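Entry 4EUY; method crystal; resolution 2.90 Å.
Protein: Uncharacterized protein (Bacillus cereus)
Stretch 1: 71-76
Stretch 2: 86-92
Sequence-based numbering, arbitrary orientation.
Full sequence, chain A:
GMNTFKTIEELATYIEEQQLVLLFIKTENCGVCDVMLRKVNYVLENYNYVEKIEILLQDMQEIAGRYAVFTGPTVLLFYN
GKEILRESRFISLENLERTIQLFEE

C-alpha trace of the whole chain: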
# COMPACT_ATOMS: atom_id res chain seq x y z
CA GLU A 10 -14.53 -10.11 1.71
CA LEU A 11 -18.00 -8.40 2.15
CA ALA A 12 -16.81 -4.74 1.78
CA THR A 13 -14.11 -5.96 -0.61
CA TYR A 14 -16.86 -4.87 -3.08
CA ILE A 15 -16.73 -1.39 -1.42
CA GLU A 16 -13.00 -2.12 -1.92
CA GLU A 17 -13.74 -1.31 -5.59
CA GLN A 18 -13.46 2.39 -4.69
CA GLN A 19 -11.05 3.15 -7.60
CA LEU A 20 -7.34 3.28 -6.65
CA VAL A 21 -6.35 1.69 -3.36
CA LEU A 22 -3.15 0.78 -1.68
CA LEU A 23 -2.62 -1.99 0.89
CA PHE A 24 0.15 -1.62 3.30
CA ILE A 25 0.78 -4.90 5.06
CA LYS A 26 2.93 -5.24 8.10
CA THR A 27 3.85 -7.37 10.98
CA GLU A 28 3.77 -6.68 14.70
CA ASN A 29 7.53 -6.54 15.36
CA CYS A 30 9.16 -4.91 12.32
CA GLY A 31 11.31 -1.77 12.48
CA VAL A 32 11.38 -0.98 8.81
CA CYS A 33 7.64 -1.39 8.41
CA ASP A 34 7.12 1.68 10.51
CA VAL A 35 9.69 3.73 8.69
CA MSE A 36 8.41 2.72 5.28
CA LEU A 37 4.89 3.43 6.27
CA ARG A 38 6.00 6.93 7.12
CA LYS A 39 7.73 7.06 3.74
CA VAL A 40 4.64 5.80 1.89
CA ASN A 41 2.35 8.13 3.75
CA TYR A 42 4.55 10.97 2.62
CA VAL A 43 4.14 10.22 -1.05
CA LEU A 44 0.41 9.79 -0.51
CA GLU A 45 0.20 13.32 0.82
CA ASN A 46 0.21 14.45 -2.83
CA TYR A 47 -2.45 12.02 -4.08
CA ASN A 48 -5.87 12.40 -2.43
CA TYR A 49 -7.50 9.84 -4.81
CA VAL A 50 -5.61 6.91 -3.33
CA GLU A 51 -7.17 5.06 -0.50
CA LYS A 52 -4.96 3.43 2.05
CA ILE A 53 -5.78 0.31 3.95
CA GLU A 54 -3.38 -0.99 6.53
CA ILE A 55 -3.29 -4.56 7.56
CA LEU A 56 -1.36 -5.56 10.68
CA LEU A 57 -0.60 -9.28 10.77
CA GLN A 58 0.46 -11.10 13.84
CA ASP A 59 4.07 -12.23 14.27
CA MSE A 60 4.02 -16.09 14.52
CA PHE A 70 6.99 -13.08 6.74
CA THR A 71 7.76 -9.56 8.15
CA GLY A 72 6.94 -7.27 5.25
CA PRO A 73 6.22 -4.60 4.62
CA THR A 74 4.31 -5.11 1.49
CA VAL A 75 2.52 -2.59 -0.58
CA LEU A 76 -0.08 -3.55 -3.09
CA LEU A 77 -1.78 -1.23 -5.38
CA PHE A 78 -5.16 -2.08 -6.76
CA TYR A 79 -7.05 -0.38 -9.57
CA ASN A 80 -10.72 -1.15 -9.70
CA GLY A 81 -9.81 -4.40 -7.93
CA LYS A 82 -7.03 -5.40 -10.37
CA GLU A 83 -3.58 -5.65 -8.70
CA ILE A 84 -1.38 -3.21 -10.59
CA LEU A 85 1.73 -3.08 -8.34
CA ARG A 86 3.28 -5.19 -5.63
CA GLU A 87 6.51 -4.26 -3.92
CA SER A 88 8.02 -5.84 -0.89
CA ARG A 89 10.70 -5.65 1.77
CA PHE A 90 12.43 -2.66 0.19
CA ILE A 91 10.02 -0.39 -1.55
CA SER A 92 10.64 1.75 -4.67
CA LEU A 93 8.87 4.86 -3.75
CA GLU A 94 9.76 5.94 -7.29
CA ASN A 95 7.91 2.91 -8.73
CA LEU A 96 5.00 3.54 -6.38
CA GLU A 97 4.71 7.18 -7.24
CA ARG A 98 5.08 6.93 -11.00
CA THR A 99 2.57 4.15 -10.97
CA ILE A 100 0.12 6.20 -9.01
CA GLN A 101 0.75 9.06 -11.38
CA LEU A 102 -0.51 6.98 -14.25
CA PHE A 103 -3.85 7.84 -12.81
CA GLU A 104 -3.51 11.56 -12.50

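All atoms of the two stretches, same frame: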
# COMPACT_ATOMS: atom_id res chain seq x y z
N THR A 71 7.74 -10.82 7.37
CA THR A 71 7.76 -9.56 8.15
C THR A 71 7.04 -8.47 7.37
O THR A 71 6.11 -7.81 7.87
CB THR A 71 9.20 -9.09 8.43
OG1 THR A 71 10.00 -9.20 7.24
CG2 THR A 71 9.83 -9.92 9.56
N GLY A 72 7.46 -8.30 6.12
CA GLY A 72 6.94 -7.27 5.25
C GLY A 72 7.98 -6.18 5.27
O GLY A 72 9.15 -6.45 5.52
N PRO A 73 7.57 -4.95 5.01
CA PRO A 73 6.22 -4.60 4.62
C PRO A 73 5.95 -4.95 3.21
O PRO A 73 6.86 -5.21 2.43
CB PRO A 73 6.22 -3.09 4.72
CG PRO A 73 7.62 -2.74 4.40
CD PRO A 73 8.40 -3.76 5.16
N THR A 74 4.68 -4.91 2.85
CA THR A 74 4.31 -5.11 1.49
C THR A 74 3.31 -4.08 1.11
O THR A 74 2.40 -3.80 1.89
CB THR A 74 3.66 -6.47 1.27
OG1 THR A 74 4.55 -7.50 1.69
CG2 THR A 74 3.35 -6.62 -0.19
N VAL A 75 3.49 -3.51 -0.07
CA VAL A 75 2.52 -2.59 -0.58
C VAL A 75 1.93 -3.18 -1.82
O VAL A 75 2.67 -3.70 -2.66
CB VAL A 75 3.14 -1.25 -0.93
CG1 VAL A 75 2.13 -0.38 -1.66
CG2 VAL A 75 3.58 -0.61 0.35
N LEU A 76 0.62 -3.11 -1.91
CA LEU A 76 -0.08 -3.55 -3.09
C LEU A 76 -0.89 -2.41 -3.54
O LEU A 76 -1.45 -1.65 -2.73
CB LEU A 76 -1.02 -4.68 -2.75
CG LEU A 76 -0.25 -5.86 -2.20
CD1 LEU A 76 -1.14 -7.07 -2.10
CD2 LEU A 76 0.90 -6.16 -3.13
N ARG A 86 2.97 -4.48 -6.84
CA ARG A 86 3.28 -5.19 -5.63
C ARG A 86 4.73 -4.95 -5.42
O ARG A 86 5.50 -5.21 -6.31
CB ARG A 86 3.04 -6.68 -5.81
CG ARG A 86 3.55 -7.56 -4.68
CD ARG A 86 3.57 -9.05 -5.04
NE ARG A 86 2.23 -9.67 -5.10
CZ ARG A 86 1.61 -10.26 -4.07
NH1 ARG A 86 0.39 -10.79 -4.25
NH2 ARG A 86 2.18 -10.35 -2.87
N GLU A 87 5.10 -4.44 -4.27
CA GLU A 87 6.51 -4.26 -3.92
C GLU A 87 6.66 -4.82 -2.55
O GLU A 87 5.71 -4.79 -1.77
CB GLU A 87 6.84 -2.78 -3.80
CG GLU A 87 6.91 -2.02 -5.12
CD GLU A 87 8.33 -1.83 -5.62
OE1 GLU A 87 9.25 -1.63 -4.80
OE2 GLU A 87 8.51 -1.88 -6.86
N SER A 88 7.85 -5.29 -2.22
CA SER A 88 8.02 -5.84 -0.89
C SER A 88 9.41 -5.79 -0.33
O SER A 88 10.39 -5.86 -1.06
CB SER A 88 7.53 -7.25 -0.82
OG SER A 88 7.79 -7.68 0.50
N ARG A 89 9.46 -5.69 0.99
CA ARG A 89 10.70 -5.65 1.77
C ARG A 89 11.44 -4.32 1.64
O ARG A 89 11.61 -3.60 2.63
CB ARG A 89 11.71 -6.79 1.42
CG ARG A 89 11.29 -8.23 1.81
N PHE A 90 11.83 -3.97 0.42
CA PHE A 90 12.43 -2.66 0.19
C PHE A 90 11.62 -2.08 -0.96
O PHE A 90 11.40 -2.73 -1.96
CB PHE A 90 13.90 -2.71 -0.15
CG PHE A 90 14.76 -3.22 0.97
CD1 PHE A 90 15.10 -2.40 2.03
CD2 PHE A 90 15.26 -4.54 0.95
CE1 PHE A 90 15.91 -2.89 3.06
CE2 PHE A 90 16.06 -5.03 1.96
CZ PHE A 90 16.39 -4.20 3.02
N ILE A 91 11.20 -0.83 -0.83
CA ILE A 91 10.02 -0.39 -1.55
C ILE A 91 10.33 0.85 -2.38
O ILE A 91 10.48 1.96 -1.84
CB ILE A 91 8.85 -0.21 -0.53
CG1 ILE A 91 8.48 -1.61 0.02
CG2 ILE A 91 7.63 0.47 -1.11
CD1 ILE A 91 7.16 -1.66 0.75
N SER A 92 10.44 0.64 -3.71
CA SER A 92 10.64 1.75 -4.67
C SER A 92 9.53 2.72 -4.54
O SER A 92 8.40 2.51 -5.03
CB SER A 92 10.66 1.29 -6.12

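Residues 74-76 and 86-88 run side by side as antiparallel strands, their directions 172° apart; in all, the two stretches bury 410 Å² against each other, both sides summed. The framework is backbone. Val75 and Glu87 form the hydrogen-bonded pair, with Val75 N donating to Glu87 O (3.1 Å) and Glu87 N to Val75 O (3.0 Å). One step beyond the strand, Arg89 N reaches Pro73 O at 3.0 Å in a nearly straight bond, so the ladder continues past the last bridge. Proline, lacking an amide hydrogen, can offer only its carbonyl here, and that oxygen also accepts from Ser88 OG (3.3 Å). The peptide bond before Pro73 is cis, and Gly72 precedes it with phi/psi of 101/-155°, where a CB would be jammed against the carbonyl oxygen of Thr71.

Thr74 and Ser88, and likewise Leu76 and Arg86, are non-hydrogen-bonded pairs whose CA atoms lie 4.5 Å apart, and their side chains share one face of the sheet. Ser88 adopts the t rotamer, which carries its hydroxyl to the Pro73 carbonyl. Thr74, in the m rotamer, places OG1 3.5 Å from Ser88 OG, while its methyl CG2 packs 3.4 Å from Glu87 O. Each of the two residues brings a hydroxyl to this pair, and threonine adds a methyl. Further along the same face, Leu76 takes the common m,t conformation, and its end comes nearer to the second stretch: CD2 lies 3.4 Å from Arg86 CG. Arg86 is extended through chi1 and chi2 (t,t), then turns at chi3 (m), so that its aliphatic part lies against the leucine and Leu76 CD2 covers one face of the guanidinium. The arginine thus combines apolar packing near its strand with an exposed charged end, whose NE and NH1 are hydrogen-bonded elsewhere in the structure.

Val75 and Glu87 occupy the other face. The Glu87 side chain starts there with chi1 at m, but its end leads away from the first stretch, and OE1 accepts a hydrogen bond from Ser92 N (2.8 Å), tying the strand to the segment just before a helix. Val75, in the t rotamer, is buried and directs CG2 to Ile91 CD1 (3.8 Å). Ile91 points toward the first stretch and, in its m,t conformation, extends CD1 far enough to meet Pro73 CG as well, also at 3.8 Å. This small apolar cluster of proline, valine and isoleucine is buried, whereas Phe90 points away, is exposed and touches a crystal neighbour.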